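Local coordinates for protein 3-methyladenine dna-glycosylase (Archaeoglobus fulgidus, PDB 2JHN) that is an AlkA-type DNA glycosylase of the helix-hairpin-helix superfamily, coupling a TATA-box-binding-protein-like domain to a largely helical body, at residues M16-L21 with Y106-A111; A166-G171 with E190-E195. The protein carries 1 engineered substitution. One frame throughout, in Å; residues are numbered along the deposited sequence.

From the N terminus, the chain runs through strand 2-5 and helix 12-17 into the first segment of interaction 1, which closes on residues 106-111 after 84 intervening residues. That long loop holds the other four strands of the antiparallel sheet and helices 69-80, 86-93 and 96-104, so the contact ties the TBP-like domain to the loop leading into helix 118-127. Interaction 2 opens only afterwards and spans 18 residues, joining the successive helices 164-177 and 182-192 of the helix-hairpin-helix family region. The two are therefore in series, neither nested nor crossed, and sit on opposite sides of the chain's centre, with their own centres about 31 Å apart.

Interaction 1 of 2, residues M16-L21 with Y106-A111; sequences MKFFVL and YGFGRA. With NA (sodium ion), chain F.
Phe18 and Phe108 meet in a buried aromatic contact that joins the TBP-like domain of this glycosylase to the loop between helices 96-104 and 118-127. The two rings cross obliquely, their planes inclined at 41° and their centroids 5.8 Å apart. Phe18 CD1 and Phe108 CZ are the nearest atoms, at 3.8 Å. Phe108 CE1 is also near Phe18 CD1 (3.9 Å) and Phe18 CB (4.1 Å). Both rings extend from their backbones opposite the main-chain nitrogen (chi1 -164° for Phe18, -175° for Phe108), which lets them span the 9.3 Å between Phe18 CA and Phe108 CA.

Other apolar and cation-pi contacts surround the pair. Leu283 of helix 274-287 touches both side chains, Met114 also packs on Phe18, and the cationic groups of Arg286 and Lys15 pair with Phe18 and Phe108 respectively.

Hydrogen bonds hold the backbones locally, though none links the two segments. Phe19 N bonds Met16 O at 3.1 Å, enclosing Lys17 and Phe18 in a turn. From outside the two segments, Lys15 NZ bonds Phe108 O as well as facing the ring, while the hydroxyls of Tyr89 and Tyr280 bond Gly109 N and Gly109 O.

Metal coordination marks the far end of 16-21. A sodium ion is shared by backbone oxygens of Leu24 and Asp28 and by Thr26 OG1, and is completed by Leu21 O at 2.5 Å and a water whose oxygen lies 2.1 Å from it.

Interaction 2 of 2, residues A166-G171 with E190-E195; sequences AILKAG and EIAKEE
The backbones of two consecutive helices, 164-177 and 182-192, are nearest at Leu168 and Ala192, whose CA atoms are 6.4 Å apart within the helix-hairpin-helix glycosylase region. In 166-171 the main chain keeps helical bonds four residues apart, such as Ala170 N to Ala166 O at 2.9 Å. In 190-195 the bonds span three residues instead: Glu194 N to Ile191 O is 3.0 Å, and Lys193 N to Glu190 O is weak. Gln164 NE2, at the start of helix 164-177, adds a polar tie by bonding both Ala192 O and Glu194 O.

The packing itself is apolar and centres on the small Ala192 methyl, consistent with the close approach of the backbones here. Ile167 turns CG2 onto Ala192 CB at 3.8 Å; with that branch opposite the backbone N, CG1 leads away from the other helix. Phe119 of helix 118-127 touches both Ile167 and Ala192. Toward solvent, Leu168 reaches across with CD2, 3.6 Å from Ala192 CB, while its CD1 lies near Ala192 O. Lys193, its chain extended beyond CG, passes Leu168 at a slant on the exposed side, where Lys193 CG lies 3.7 Å from Leu168 CD2.

Interaction 1 of 2, residues M16-L21 with Y106-A111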
ATOM      1  N   MET A  16      -2.215   3.336 -11.401  1.00 14.90           N
ATOM      2  CA  MET A  16      -3.627   3.346 -10.987  1.00 15.57           C
ATOM      3  C   MET A  16      -4.277   1.948 -10.982  1.00 16.56           C
ATOM      4  O   MET A  16      -5.156   1.677 -10.161  1.00 16.55           O
ATOM      5  CB  MET A  16      -4.425   4.355 -11.830  1.00 14.86           C
ATOM      6  CG  MET A  16      -3.948   5.796 -11.707  1.00 14.97           C
ATOM      7  SD  MET A  16      -4.022   6.411  -9.995  1.00 15.94           S
ATOM      8  CE  MET A  16      -2.301   6.263  -9.496  1.00 15.50           C
ATOM      9  N   LYS A  17      -3.839   1.074 -11.888  0.50 17.60           N
ATOM     10  CA  LYS A  17      -4.343  -0.303 -11.957  0.50 18.67           C
ATOM     11  C   LYS A  17      -4.052  -1.061 -10.672  0.50 18.38           C
ATOM     12  O   LYS A  17      -4.724  -2.048 -10.352  0.50 19.11           O
ATOM     13  CB  LYS A  17      -3.713  -1.049 -13.132  0.50 18.80           C
ATOM     14  CG  LYS A  17      -4.594  -1.157 -14.378  0.50 20.45           C
ATOM     15  CD  LYS A  17      -3.798  -1.784 -15.532  0.50 19.62           C
ATOM     16  CE  LYS A  17      -2.963  -2.957 -15.043  0.50 18.23           C
ATOM     17  NZ  LYS A  17      -3.698  -4.220 -15.119  0.50 19.08           N
ATOM     18  N   PHE A  18      -3.053  -0.595  -9.928  1.00 18.68           N
ATOM     19  CA  PHE A  18      -2.694  -1.233  -8.668  1.00 18.73           C
ATOM     20  C   PHE A  18      -3.832  -1.184  -7.657  1.00 19.11           C
ATOM     21  O   PHE A  18      -3.932  -2.069  -6.824  1.00 18.74           O
ATOM     22  CB  PHE A  18      -1.429  -0.614  -8.063  1.00 19.14           C
ATOM     23  CG  PHE A  18      -0.807  -1.458  -7.001  1.00 17.65           C
ATOM     24  CD1 PHE A  18       0.021  -2.529  -7.342  1.00 19.11           C
ATOM     25  CD2 PHE A  18      -1.029  -1.169  -5.649  1.00 19.45           C
ATOM     26  CE1 PHE A  18       0.598  -3.321  -6.357  1.00 19.47           C
ATOM     27  CE2 PHE A  18      -0.438  -1.961  -4.641  1.00 20.41           C
ATOM     28  CZ  PHE A  18       0.364  -3.034  -5.001  1.00 18.78           C
ATOM     29  N   PHE A  19      -4.683  -0.156  -7.755  1.00 20.27           N
ATOM     30  CA  PHE A  19      -5.863   0.003  -6.917  1.00 21.12           C
ATOM     31  C   PHE A  19      -6.946  -0.993  -7.327  1.00 23.37           C
ATOM     32  O   PHE A  19      -7.296  -1.113  -8.503  1.00 23.54           O
ATOM     33  CB  PHE A  19      -6.401   1.439  -6.983  1.00 21.55           C
ATOM     34  CG  PHE A  19      -5.469   2.468  -6.374  1.00 20.21           C
ATOM     35  CD1 PHE A  19      -5.321   2.557  -4.977  1.00 22.42           C
ATOM     36  CD2 PHE A  19      -4.742   3.324  -7.171  1.00 20.20           C
ATOM     37  CE1 PHE A  19      -4.473   3.504  -4.397  1.00 19.55           C
ATOM     38  CE2 PHE A  19      -3.865   4.286  -6.594  1.00 20.49           C
ATOM     39  CZ  PHE A  19      -3.742   4.371  -5.210  1.00 19.82           C
ATOM     40  N   VAL A  20      -7.480  -1.697  -6.340  1.00 24.02           N
ATOM     41  CA  VAL A  20      -8.351  -2.830  -6.609  1.00 26.28           C
ATOM     42  C   VAL A  20      -9.809  -2.397  -6.846  1.00 26.45           C
ATOM     43  O   VAL A  20     -10.503  -2.958  -7.697  1.00 28.17           O
ATOM     44  CB  VAL A  20      -8.116  -3.913  -5.514  1.00 26.31           C
ATOM     45  CG1 VAL A  20      -9.402  -4.387  -4.850  1.00 27.83           C
ATOM     46  CG2 VAL A  20      -7.250  -5.045  -6.079  1.00 27.59           C
ATOM     47  N   LEU A  21     -10.242  -1.369  -6.127  1.00 26.08           N
ATOM     48  CA  LEU A  21     -11.590  -0.818  -6.272  1.00 26.03           C
ATOM     49  C   LEU A  21     -11.503   0.703  -6.385  1.00 25.68           C
ATOM     50  O   LEU A  21     -11.806   1.420  -5.426  1.00 25.75           O
ATOM     51  CB  LEU A  21     -12.460  -1.211  -5.072  1.00 26.03           C
ATOM     52  CG  LEU A  21     -12.946  -2.654  -5.000  1.00 26.45           C
ATOM     53  CD1 LEU A  21     -13.393  -2.949  -3.578  1.00 27.70           C
ATOM     54  CD2 LEU A  21     -14.083  -2.890  -5.991  1.00 26.95           C
ATOM     55  N   TYR A 106       5.450  -2.912 -17.778  1.00 16.97           N
ATOM     56  CA  TYR A 106       6.500  -1.924 -18.040  1.00 16.69           C
ATOM     57  C   TYR A 106       6.048  -0.492 -17.760  1.00 16.73           C
ATOM     58  O   TYR A 106       4.982  -0.084 -18.210  1.00 15.09           O
ATOM     59  CB  TYR A 106       7.098  -2.020 -19.465  1.00 19.72           C
ATOM     60  CG  TYR A 106       8.251  -1.032 -19.573  1.00 22.13           C
ATOM     61  CD1 TYR A 106       9.481  -1.290 -18.939  1.00 24.33           C
ATOM     62  CD2 TYR A 106       8.081   0.207 -20.220  1.00 25.78           C
ATOM     63  CE1 TYR A 106      10.535  -0.364 -18.993  1.00 25.81           C
ATOM     64  CE2 TYR A 106       9.137   1.156 -20.272  1.00 26.69           C
ATOM     65  CZ  TYR A 106      10.350   0.854 -19.659  1.00 26.20           C
ATOM     66  OH  TYR A 106      11.380   1.768 -19.711  1.00 26.79           O
ATOM     67  N   GLY A 107       6.852   0.256 -17.002  1.00 14.29           N
ATOM     68  CA  GLY A 107       6.513   1.641 -16.666  1.00 14.22           C
ATOM     69  C   GLY A 107       5.889   1.768 -15.291  1.00 13.47           C
ATOM     70  O   GLY A 107       5.642   2.883 -14.815  1.00 14.52           O
ATOM     71  N   PHE A 108       5.648   0.631 -14.645  1.00 13.02           N
ATOM     72  CA  PHE A 108       5.200   0.643 -13.247  1.00 13.32           C
ATOM     73  C   PHE A 108       6.232   1.257 -12.301  1.00 12.50           C
ATOM     74  O   PHE A 108       5.840   1.855 -11.288  1.00 12.95           O
ATOM     75  CB  PHE A 108       4.736  -0.740 -12.779  1.00 12.95           C
ATOM     76  CG  PHE A 108       4.156  -0.752 -11.372  1.00 14.49           C
ATOM     77  CD1 PHE A 108       2.797  -0.462 -11.154  1.00 12.37           C
ATOM     78  CD2 PHE A 108       4.967  -1.038 -10.268  1.00 15.72           C
ATOM     79  CE1 PHE A 108       2.239  -0.488  -9.851  1.00 12.61           C
ATOM     80  CE2 PHE A 108       4.424  -1.030  -8.947  1.00 14.61           C
ATOM     81  CZ  PHE A 108       3.041  -0.778  -8.754  1.00 12.99           C
ATOM     82  N   GLY A 109       7.527   1.112 -12.609  1.00 12.57           N
ATOM     83  CA  GLY A 109       8.583   1.780 -11.810  1.00 11.59           C
ATOM     84  C   GLY A 109       8.803   1.084 -10.465  1.00 10.53           C
ATOM     85  O   GLY A 109       8.602  -0.145 -10.319  1.00 11.44           O
ATOM     86  N   ARG A 110       9.179   1.877  -9.473  1.00 11.26           N
ATOM     87  CA  ARG A 110       9.400   1.377  -8.117  1.00 10.91           C
ATOM     88  C   ARG A 110       8.102   1.259  -7.344  1.00 10.92           C
ATOM     89  O   ARG A 110       7.123   1.946  -7.640  1.00 11.02           O
ATOM     90  CB  ARG A 110      10.354   2.325  -7.378  1.00 10.99           C
ATOM     91  CG  ARG A 110      11.767   2.394  -8.078  1.00 13.44           C
ATOM     92  CD  ARG A 110      12.857   2.772  -7.086  1.00 16.30           C
ATOM     93  NE  ARG A 110      13.111   1.663  -6.170  1.00 17.41           N
ATOM     94  CZ  ARG A 110      14.118   1.624  -5.297  1.00 20.91           C
ATOM     95  NH1 ARG A 110      14.993   2.633  -5.220  1.00 19.75           N
ATOM     96  NH2 ARG A 110      14.258   0.572  -4.499  1.00 19.44           N
ATOM     97  N   ALA A 111       8.115   0.431  -6.306  1.00 10.70           N
ATOM     98  CA  ALA A 111       6.954   0.275  -5.438  1.00 10.14           C
ATOM     99  C   ALA A 111       6.722   1.543  -4.631  1.00 10.24           C
ATOM    100  O   ALA A 111       7.680   2.186  -4.165  1.00  8.50           O
ATOM    101  CB  ALA A 111       7.157  -0.890  -4.501  1.00 10.61           C
TER
HETATM  102 NA    NA F1299     -10.673   3.326  -4.158  1.00 22.33          NA
HETATM  103  O   HOH W   1      -8.791   2.543  -4.675  1.00 27.53           O

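Interaction 2 of 2, residues A166-G171 with E190-E195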
ATOM      1  N   ALA A 166     -10.496   8.957  15.935  1.00 19.73           N
ATOM      2  CA  ALA A 166     -11.780   8.592  15.340  1.00 19.11           C
ATOM      3  C   ALA A 166     -12.107   7.125  15.587  1.00 18.85           C
ATOM      4  O   ALA A 166     -13.256   6.777  15.848  1.00 18.66           O
ATOM      5  CB  ALA A 166     -11.774   8.899  13.830  1.00 18.87           C
ATOM      6  N   ILE A 167     -11.081   6.273  15.511  1.00 18.14           N
ATOM      7  CA  ILE A 167     -11.204   4.841  15.814  1.00 18.21           C
ATOM      8  C   ILE A 167     -11.528   4.549  17.285  1.00 18.54           C
ATOM      9  O   ILE A 167     -12.370   3.693  17.595  1.00 17.79           O
ATOM     10  CB  ILE A 167      -9.924   4.070  15.356  1.00 18.18           C
ATOM     11  CG1 ILE A 167      -9.847   4.093  13.824  1.00 16.64           C
ATOM     12  CG2 ILE A 167      -9.902   2.624  15.897  1.00 17.90           C
ATOM     13  CD1 ILE A 167     -11.072   3.459  13.103  1.00 16.83           C
ATOM     14  N   LEU A 168     -10.856   5.264  18.180  1.00 19.28           N
ATOM     15  CA  LEU A 168     -11.119   5.109  19.603  1.00 21.25           C
ATOM     16  C   LEU A 168     -12.582   5.468  19.905  1.00 22.65           C
ATOM     17  O   LEU A 168     -13.260   4.759  20.660  1.00 23.59           O
ATOM     18  CB  LEU A 168     -10.125   5.946  20.425  1.00 21.06           C
ATOM     19  CG  LEU A 168      -8.669   5.427  20.418  1.00 22.91           C
ATOM     20  CD1 LEU A 168      -7.788   6.358  21.224  1.00 24.60           C
ATOM     21  CD2 LEU A 168      -8.551   3.984  20.934  1.00 24.90           C
ATOM     22  N   LYS A 169     -13.068   6.527  19.264  1.00 23.89           N
ATOM     23  CA  LYS A 169     -14.474   6.936  19.354  1.00 24.92           C
ATOM     24  C   LYS A 169     -15.431   5.905  18.742  1.00 25.05           C
ATOM     25  O   LYS A 169     -16.439   5.564  19.350  1.00 24.61           O
ATOM     26  CB  LYS A 169     -14.693   8.334  18.750  1.00 25.57           C
ATOM     27  CG  LYS A 169     -16.186   8.803  18.752  1.00 27.41           C
ATOM     28  CD  LYS A 169     -16.812   8.836  20.180  1.00 31.05           C
ATOM     29  CE  LYS A 169     -18.348   9.018  20.121  1.00 30.41           C
ATOM     30  NZ  LYS A 169     -19.062   8.572  21.359  1.00 31.04           N
ATOM     31  N   ALA A 170     -15.111   5.387  17.557  1.00 24.49           N
ATOM     32  CA  ALA A 170     -15.905   4.319  16.939  1.00 24.74           C
ATOM     33  C   ALA A 170     -16.030   3.132  17.884  1.00 24.92           C
ATOM     34  O   ALA A 170     -17.099   2.531  17.997  1.00 25.40           O
ATOM     35  CB  ALA A 170     -15.257   3.862  15.577  1.00 23.46           C
ATOM     36  N   GLY A 171     -14.921   2.797  18.554  1.00 24.91           N
ATOM     37  CA  GLY A 171     -14.865   1.669  19.490  1.00 23.79           C
ATOM     38  C   GLY A 171     -14.998   0.311  18.838  1.00 23.26           C
ATOM     39  O   GLY A 171     -15.213   0.206  17.625  1.00 23.35           O
ATOM     40  N   GLU A 190      -6.935  -1.499  19.974  1.00 18.98           N
ATOM     41  CA  GLU A 190      -5.683  -1.653  20.723  1.00 19.34           C
ATOM     42  C   GLU A 190      -4.515  -0.842  20.111  1.00 18.48           C
ATOM     43  O   GLU A 190      -3.828  -0.070  20.793  1.00 17.60           O
ATOM     44  CB  GLU A 190      -5.330  -3.145  20.818  1.00 19.44           C
ATOM     45  CG  GLU A 190      -4.325  -3.491  21.903  1.00 22.10           C
ATOM     46  CD  GLU A 190      -3.960  -4.994  21.965  1.00 22.51           C
ATOM     47  OE1 GLU A 190      -4.765  -5.867  21.548  1.00 28.05           O
ATOM     48  OE2 GLU A 190      -2.856  -5.294  22.477  1.00 28.96           O
ATOM     49  N   ILE A 191      -4.335  -0.994  18.804  1.00 17.02           N
ATOM     50  CA  ILE A 191      -3.314  -0.266  18.072  1.00 16.49           C
ATOM     51  C   ILE A 191      -3.567   1.249  18.122  1.00 15.60           C
ATOM     52  O   ILE A 191      -2.628   2.045  18.267  1.00 15.30           O
ATOM     53  CB  ILE A 191      -3.214  -0.794  16.607  1.00 16.37           C
ATOM     54  CG1 ILE A 191      -2.776  -2.289  16.574  1.00 16.71           C
ATOM     55  CG2 ILE A 191      -2.346   0.127  15.754  1.00 16.51           C
ATOM     56  CD1 ILE A 191      -1.335  -2.528  16.959  1.00 19.06           C
ATOM     57  N   ALA A 192      -4.839   1.651  18.045  1.00 16.37           N
ATOM     58  CA  ALA A 192      -5.204   3.086  18.090  1.00 15.95           C
ATOM     59  C   ALA A 192      -4.754   3.825  19.374  1.00 16.82           C
ATOM     60  O   ALA A 192      -4.498   5.042  19.368  1.00 16.28           O
ATOM     61  CB  ALA A 192      -6.733   3.259  17.859  1.00 15.72           C
ATOM     62  N   LYS A 193      -4.666   3.086  20.469  1.00 17.58           N
ATOM     63  CA  LYS A 193      -4.149   3.627  21.747  1.00 18.59           C
ATOM     64  C   LYS A 193      -2.647   3.962  21.770  1.00 19.06           C
ATOM     65  O   LYS A 193      -2.170   4.653  22.674  1.00 17.98           O
ATOM     66  CB  LYS A 193      -4.474   2.642  22.882  1.00 19.20           C
ATOM     67  CG  LYS A 193      -5.955   2.536  23.175  1.00 21.12           C
ATOM     68  CD  LYS A 193      -6.247   1.467  24.222  1.00 25.67           C
ATOM     69  CE  LYS A 193      -7.738   1.298  24.419  1.00 28.23           C
ATOM     70  NZ  LYS A 193      -8.015   0.258  25.450  1.00 32.50           N
ATOM     71  N   GLU A 194      -1.890   3.466  20.788  1.00 18.49           N
ATOM     72  CA  GLU A 194      -0.436   3.648  20.770  1.00 19.09           C
ATOM     73  C   GLU A 194      -0.047   5.067  20.387  1.00 20.14           C
ATOM     74  O   GLU A 194      -0.567   5.629  19.427  1.00 20.86           O
ATOM     75  CB  GLU A 194       0.227   2.636  19.822  1.00 19.43           C
ATOM     76  CG  GLU A 194       0.040   1.183  20.237  1.00 18.60           C
ATOM     77  CD  GLU A 194       0.905   0.819  21.440  1.00 19.54           C
ATOM     78  OE1 GLU A 194       2.143   0.784  21.320  1.00 20.72           O
ATOM     79  OE2 GLU A 194       0.351   0.610  22.524  1.00 24.66           O
ATOM     80  N   GLU A 195       0.867   5.652  21.152  1.00 20.47           N
ATOM     81  CA  GLU A 195       1.383   6.982  20.852  1.00 21.60           C
ATOM     82  C   GLU A 195       2.586   6.881  19.929  1.00 20.78           C
ATOM     83  O   GLU A 195       3.250   5.839  19.889  1.00 21.63           O
ATOM     84  CB  GLU A 195       1.805   7.689  22.147  1.00 22.70           C
ATOM     85  CG  GLU A 195       0.633   8.156  22.974  0.70 25.43           C
ATOM     86  CD  GLU A 195       0.193   9.547  22.596  0.70 29.30           C
ATOM     87  OE1 GLU A 195       0.697  10.096  21.584  0.70 30.90           O
ATOM     88  OE2 GLU A 195      -0.658  10.104  23.317  0.70 32.09           O
TER